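Local coordinates for cysteine desulfurase (Fervidobacterium islandicum, PDB 6A6E) that uses pyridoxal-5'-phosphate to take sulfur from L-cysteine, leaving alanine and an enzyme-bound persulfide for sulfur transfer, at the interface of chains A and B. Numbering follows the deposited sequence. Chains: chain A/B, Cysteine desulfurase.

Contact 1: the interface of chains A and B. Residues chain A 261-262, 266, 269-270, 273-274; chain B 137-138, 141-142.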
ATOM      1  N   TYR A 261     -13.016   4.615  -0.734  1.00 16.03           N
ATOM      2  CA  TYR A 261     -13.973   4.287  -1.770  1.00 15.51           C
ATOM      3  C   TYR A 261     -13.368   4.200  -3.130  1.00 14.39           C
ATOM      4  O   TYR A 261     -12.383   4.850  -3.397  1.00 14.57           O
ATOM      5  CB  TYR A 261     -15.000   5.411  -1.814  1.00 16.14           C
ATOM      6  CG  TYR A 261     -15.611   5.767  -0.484  1.00 16.01           C
ATOM      7  CD1 TYR A 261     -16.659   5.037   0.033  1.00 15.53           C
ATOM      8  CD2 TYR A 261     -15.161   6.894   0.228  1.00 16.45           C
ATOM      9  CE1 TYR A 261     -17.235   5.392   1.263  1.00 17.25           C
ATOM     10  CE2 TYR A 261     -15.724   7.250   1.445  1.00 16.14           C
ATOM     11  CZ  TYR A 261     -16.770   6.538   1.937  1.00 16.34           C
ATOM     12  OH  TYR A 261     -17.295   6.934   3.177  1.00 17.27           O
ATOM     13  N   GLY A 262     -13.977   3.389  -3.987  1.00 15.69           N
ATOM     14  CA  GLY A 262     -13.516   3.191  -5.338  1.00 16.37           C
ATOM     15  C   GLY A 262     -14.052   1.882  -5.875  1.00 18.66           C
ATOM     16  O   GLY A 262     -15.118   1.394  -5.474  1.00 19.54           O
ATOM     17  N   ILE A 266     -17.688  -1.457  -4.178  1.00 17.80           N
ATOM     18  CA  ILE A 266     -19.061  -1.070  -4.465  1.00 18.94           C
ATOM     19  C   ILE A 266     -19.861  -2.301  -4.905  1.00 20.61           C
ATOM     20  O   ILE A 266     -19.302  -3.415  -5.226  1.00 18.26           O
ATOM     21  CB  ILE A 266     -19.160   0.116  -5.503  1.00 19.32           C
ATOM     22  CG1 ILE A 266     -18.351  -0.123  -6.767  1.00 18.87           C
ATOM     23  CG2 ILE A 266     -18.655   1.398  -4.875  1.00 20.59           C
ATOM     24  CD1 ILE A 266     -18.915  -1.215  -7.681  1.00 20.11           C
ATOM     25  N   VAL A 269     -23.340   1.631  -8.435  1.00 18.97           N
ATOM     26  CA  VAL A 269     -22.999   3.006  -8.441  1.00 19.11           C
ATOM     27  C   VAL A 269     -23.855   3.736  -9.487  1.00 20.39           C
ATOM     28  O   VAL A 269     -23.883   3.303 -10.609  1.00 21.80           O
ATOM     29  CB  VAL A 269     -21.525   3.150  -8.870  1.00 19.27           C
ATOM     30  CG1 VAL A 269     -21.154   4.624  -8.976  1.00 19.77           C
ATOM     31  CG2 VAL A 269     -20.653   2.366  -7.908  1.00 20.09           C
ATOM     32  N   THR A 270     -24.428   4.870  -9.126  1.00 22.83           N
ATOM     33  CA  THR A 270     -25.096   5.771 -10.076  1.00 24.23           C
ATOM     34  C   THR A 270     -24.373   7.090  -9.893  1.00 23.03           C
ATOM     35  O   THR A 270     -23.492   7.219  -9.049  1.00 22.11           O
ATOM     36  CB  THR A 270     -26.615   6.002  -9.741  1.00 22.86           C
ATOM     37  OG1 THR A 270     -26.706   6.779  -8.553  1.00 20.94           O
ATOM     38  CG2 THR A 270     -27.297   4.708  -9.484  1.00 25.66           C
ATOM     39  N   ASP A 273     -25.782   8.076  -6.032  1.00 28.07           N
ATOM     40  CA  ASP A 273     -25.718   7.189  -4.870  1.00 29.10           C
ATOM     41  C   ASP A 273     -24.847   5.973  -5.122  1.00 24.79           C
ATOM     42  O   ASP A 273     -24.777   5.464  -6.233  1.00 26.16           O
ATOM     43  CB  ASP A 273     -27.129   6.653  -4.519  1.00 32.25           C
ATOM     44  CG  ASP A 273     -28.151   7.794  -4.290  1.00 41.82           C
ATOM     45  OD1 ASP A 273     -28.162   8.406  -3.184  1.00 39.87           O
ATOM     46  OD2 ASP A 273     -28.912   8.093  -5.243  1.00 42.85           O
ATOM     47  N   VAL A 274     -24.373   5.389  -4.040  1.00 24.74           N
ATOM     48  CA  VAL A 274     -23.644   4.110  -4.098  1.00 24.63           C
ATOM     49  C   VAL A 274     -24.057   3.125  -3.031  1.00 23.55           C
ATOM     50  O   VAL A 274     -24.443   3.494  -1.980  1.00 21.27           O
ATOM     51  CB  VAL A 274     -22.112   4.347  -3.971  1.00 24.78           C
ATOM     52  CG1 VAL A 274     -21.702   5.354  -4.988  1.00 26.03           C
ATOM     53  CG2 VAL A 274     -21.717   4.890  -2.620  1.00 27.22           C
TER
ATOM     54  N   LEU B 137     -14.962   8.894  -8.843  1.00 17.72           N
ATOM     55  CA  LEU B 137     -16.412   9.159  -8.861  1.00 17.50           C
ATOM     56  C   LEU B 137     -16.940   8.818  -7.491  1.00 17.08           C
ATOM     57  O   LEU B 137     -17.554   9.678  -6.851  1.00 16.51           O
ATOM     58  CB  LEU B 137     -17.099   8.385  -9.986  1.00 18.09           C
ATOM     59  CG  LEU B 137     -18.560   8.725 -10.234  1.00 20.54           C
ATOM     60  CD1 LEU B 137     -18.921   8.530 -11.728  1.00 22.62           C
ATOM     61  CD2 LEU B 137     -19.390   7.819  -9.353  1.00 21.76           C
ATOM     62  N   VAL B 138     -16.722   7.588  -7.030  1.00 16.85           N
ATOM     63  CA  VAL B 138     -17.319   7.143  -5.774  1.00 18.43           C
ATOM     64  C   VAL B 138     -16.878   7.955  -4.560  1.00 18.50           C
ATOM     65  O   VAL B 138     -17.717   8.238  -3.680  1.00 19.89           O
ATOM     66  CB  VAL B 138     -17.168   5.616  -5.515  1.00 18.48           C
ATOM     67  CG1 VAL B 138     -17.814   5.202  -4.188  1.00 20.13           C
ATOM     68  CG2 VAL B 138     -17.815   4.838  -6.642  1.00 18.73           C
ATOM     69  N   VAL B 141     -18.904  11.263  -4.571  1.00 18.14           N
ATOM     70  CA  VAL B 141     -20.343  11.138  -4.386  1.00 19.55           C
ATOM     71  C   VAL B 141     -20.618  10.757  -2.935  1.00 22.15           C
ATOM     72  O   VAL B 141     -21.527  11.348  -2.284  1.00 23.03           O
ATOM     73  CB  VAL B 141     -20.946  10.113  -5.379  1.00 19.19           C
ATOM     74  CG1 VAL B 141     -22.386   9.690  -5.044  1.00 20.15           C
ATOM     75  CG2 VAL B 141     -20.848  10.609  -6.774  1.00 17.24           C
ATOM     76  N   ARG B 142     -19.851   9.774  -2.412  1.00 19.06           N
ATOM     77  CA  ARG B 142     -20.097   9.325  -1.095  1.00 18.62           C
ATOM     78  C   ARG B 142     -19.695  10.367  -0.077  1.00 19.26           C
ATOM     79  O   ARG B 142     -20.477  10.636   0.890  1.00 17.24           O
ATOM     80  CB  ARG B 142     -19.466   7.967  -0.787  1.00 21.02           C
ATOM     81  CG  ARG B 142     -19.856   7.389   0.555  1.00 19.51           C
ATOM     82  CD  ARG B 142     -21.353   7.122   0.648  1.00 20.66           C
ATOM     83  NE  ARG B 142     -21.626   6.377   1.876  1.00 20.55           N
ATOM     84  CZ  ARG B 142     -22.797   5.853   2.215  1.00 25.37           C
ATOM     85  NH1 ARG B 142     -23.822   6.042   1.456  1.00 27.86           N
ATOM     86  NH2 ARG B 142     -22.952   5.166   3.343  1.00 27.54           N
TER

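Contact 2: the interface of chains A and B. Residues chain A 41-42, 235, 241; chain B 61, 63, 287.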
ATOM      1  N   ALA A  41      12.162  -2.442  13.859  1.00 19.12           N
ATOM      2  CA  ALA A  41      11.903  -1.507  12.806  1.00 18.48           C
ATOM      3  C   ALA A  41      11.435  -2.222  11.522  1.00 18.18           C
ATOM      4  O   ALA A  41      10.529  -1.716  10.843  1.00 19.78           O
ATOM      5  CB  ALA A  41      13.165  -0.687  12.513  1.00 20.37           C
ATOM      6  N   SER A  42      12.139  -3.264  11.103  1.00 17.34           N
ATOM      7  CA  SER A  42      11.704  -4.143  10.042  1.00 17.86           C
ATOM      8  C   SER A  42      12.551  -5.399  10.030  1.00 17.61           C
ATOM      9  O   SER A  42      13.591  -5.458  10.705  1.00 19.67           O
ATOM     10  CB  SER A  42      11.736  -3.471   8.665  1.00 18.50           C
ATOM     11  OG  SER A  42      10.844  -4.147   7.758  1.00 17.67           O
ATOM     12  N   HIS A 235       5.792  -6.351   6.924  1.00 15.82           N
ATOM     13  CA  HIS A 235       7.271  -6.185   6.798  1.00 16.32           C
ATOM     14  C   HIS A 235       8.008  -6.542   8.094  1.00 16.42           C
ATOM     15  O   HIS A 235       9.222  -6.791   8.029  1.00 15.32           O
ATOM     16  CB  HIS A 235       7.739  -4.797   6.306  1.00 14.72           C
ATOM     17  CG  HIS A 235       7.439  -3.679   7.266  1.00 14.23           C
ATOM     18  ND1 HIS A 235       8.380  -3.183   8.149  1.00 13.45           N
ATOM     19  CD2 HIS A 235       6.308  -2.942   7.449  1.00 12.39           C
ATOM     20  CE1 HIS A 235       7.817  -2.224   8.876  1.00 13.20           C
ATOM     21  NE2 HIS A 235       6.555  -2.075   8.474  1.00 13.53           N
ATOM     22  N   THR A 241       7.010  -5.415   1.877  1.00 15.26           N
ATOM     23  CA  THR A 241       6.554  -4.108   2.264  1.00 15.29           C
ATOM     24  C   THR A 241       5.237  -3.813   1.577  1.00 14.96           C
ATOM     25  O   THR A 241       4.837  -4.484   0.636  1.00 14.67           O
ATOM     26  CB  THR A 241       7.595  -2.979   1.957  1.00 15.14           C
ATOM     27  OG1 THR A 241       8.048  -3.065   0.603  1.00 14.63           O
ATOM     28  CG2 THR A 241       8.852  -3.127   2.839  1.00 14.74           C
TER
ATOM     29  N   TYR B  61      18.076  -4.096   2.389  1.00 18.30           N
ATOM     30  CA  TYR B  61      16.789  -3.816   3.004  1.00 19.74           C
ATOM     31  C   TYR B  61      16.853  -3.462   4.491  1.00 18.47           C
ATOM     32  O   TYR B  61      17.576  -4.088   5.205  1.00 18.29           O
ATOM     33  CB  TYR B  61      15.853  -5.020   2.805  1.00 18.00           C
ATOM     34  CG  TYR B  61      14.522  -4.750   3.436  1.00 19.73           C
ATOM     35  CD1 TYR B  61      13.555  -4.047   2.757  1.00 20.84           C
ATOM     36  CD2 TYR B  61      14.249  -5.158   4.707  1.00 18.22           C
ATOM     37  CE1 TYR B  61      12.368  -3.759   3.351  1.00 21.75           C
ATOM     38  CE2 TYR B  61      13.075  -4.853   5.314  1.00 20.30           C
ATOM     39  CZ  TYR B  61      12.129  -4.174   4.633  1.00 20.84           C
ATOM     40  OH  TYR B  61      10.949  -3.893   5.227  1.00 21.38           O
ATOM     41  N   ASN B  63      14.336  -0.523   7.378  1.00 16.13           N
ATOM     42  CA  ASN B  63      13.439   0.637   7.440  1.00 16.04           C
ATOM     43  C   ASN B  63      14.280   1.949   7.276  1.00 16.99           C
ATOM     44  O   ASN B  63      15.503   1.928   7.477  1.00 17.83           O
ATOM     45  CB  ASN B  63      12.578   0.620   8.715  1.00 15.73           C
ATOM     46  CG  ASN B  63      11.183   1.210   8.470  1.00 15.94           C
ATOM     47  OD1 ASN B  63      11.034   2.040   7.561  1.00 14.86           O
ATOM     48  ND2 ASN B  63      10.155   0.736   9.206  1.00 12.88           N
ATOM     49  N   THR B 287       5.392   3.299   7.576  1.00 14.81           N
ATOM     50  CA  THR B 287       6.247   2.637   6.578  1.00 14.99           C
ATOM     51  C   THR B 287       5.502   2.463   5.251  1.00 14.11           C
ATOM     52  O   THR B 287       4.465   1.813   5.157  1.00 13.66           O
ATOM     53  CB  THR B 287       6.772   1.286   7.120  1.00 14.12           C
ATOM     54  OG1 THR B 287       7.252   1.460   8.471  1.00 13.10           O
ATOM     55  CG2 THR B 287       7.848   0.751   6.220  1.00 13.38           C
TER

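Contact 1: the interface of chains A and B
The ring of A:Tyr261 lies against the aliphatic stem of B:Arg142, with CE1 at 3.4 Å from CG of the arginine. One ring face takes the stem near its rim, where CB of B:Arg142 stands 3.9 Å above the plane. The guanidinium is not stacked on the ring; its plane is turned 67° from that of the phenol. The arginine chain leaves the helix with CG anti to the backbone N (chi1 -173°) and bends at the next bond (chi2 62°), which lays CG along the CE1–CZ side of the tyrosine. The bend also carries CD to A:Val274, whose CG2 branch it meets at 4.0 Å. B:Arg142 thus runs between the tyrosine and the valine of the partner chain, its methylenes doing the packing.

One helical turn earlier, the two methyls of B:Val138 pack among four side chains of chain A. CG1 meets CB of A:Tyr261 at 3.7 Å and also touches CG1 of A:Val274, while CG2 faces CG2 of A:Val269; the CG2 branch of A:Ile266 rests against both methyls. Beside it, just before the helix, A:Val269 and B:Leu137 pass in opposite directions, CG1 of the valine 3.7 Å from CD2 of the leucine. B:Val141 points its CG1 at the backbone of A:Asp273 rather than at a side chain. That stretch is braced within chain A: N of A:Asp273 donates to the hydroxyl OG1 of A:Thr270 at 3.0 Å, tying the turn that leads into strand 274-276.

No polar bond crosses this patch, and the carboxylate of A:Asp273 and the guanidinium of B:Arg142 remain apart. The contact is an apolar seam in which the start of helix 138-147 of chain B is cradled by the 261-274 segment of chain A, probably helping to hold the two subunits of the desulfurase together.

Contact 2: the interface of chains A and B
B:Tyr61 reaches into chain A and places its phenol OH 2.5 Å from the hydroxyl OG of A:Ser42, a short hydrogen bond whose direction is not settled. CG of B:Tyr61 is anti to the backbone N (chi1 180°), which extends the phenol toward A:Ser42. The serine oxygen lies at the ring edge, in plane, and the methyl CG2 of A:Thr241 comes tip to tip with the phenol, against OH and the neighbouring CE1. A:Ser42 OG is also hydrogen-bonded to ND1 of A:His235 at 2.7 Å and to that residue's carbonyl O, so tyrosine and histidine share the serine hydroxyl.

Followed outward, B:Asn63 sets CB against CB of A:Ala41 at 4.1 Å, and CG passes the A:Ala41 carbonyl oxygen. At the tip, the amide nitrogen ND2 donates to that oxygen at 3.0 Å (160° at H), from above the carbonyl plane. ND2 lies beside CE1 of A:His235 and also donates to OG1 of B:Thr287 at 3.1 Å; both acceptors lie close to the amide plane, fixing its rotation. B:Thr287 rests CG2 over one imidazole face near the rim. A leucine in place of B:Asn63 would probably leave the A:Ala41 carbonyl without this donor and B:Thr287 freer to turn.

A:His235 immediately precedes A:Lys236, the lysine that holds the cofactor as a Schiff base in this family; the partner chain thus probably helps to position this histidine beside the cofactor.

Contact 1 and contact 2 lie about 34 Å apart, measured between the centres of their C-alpha atoms, and share no residue. They differ in character: contact 1 is apolar and built on a helix start, whereas contact 2 is largely polar and made by loops and the 3-10 helix 234-236. Because the dimer is two-fold symmetric, each recurs with the chains exchanged. The same chain that offers helix 138-147 in contact 1 offers B:Tyr61, B:Asn63 and B:Thr287 in contact 2. Together they suggest that an apolar and a polar patch join in a dimer whose active sites are bordered by both subunits.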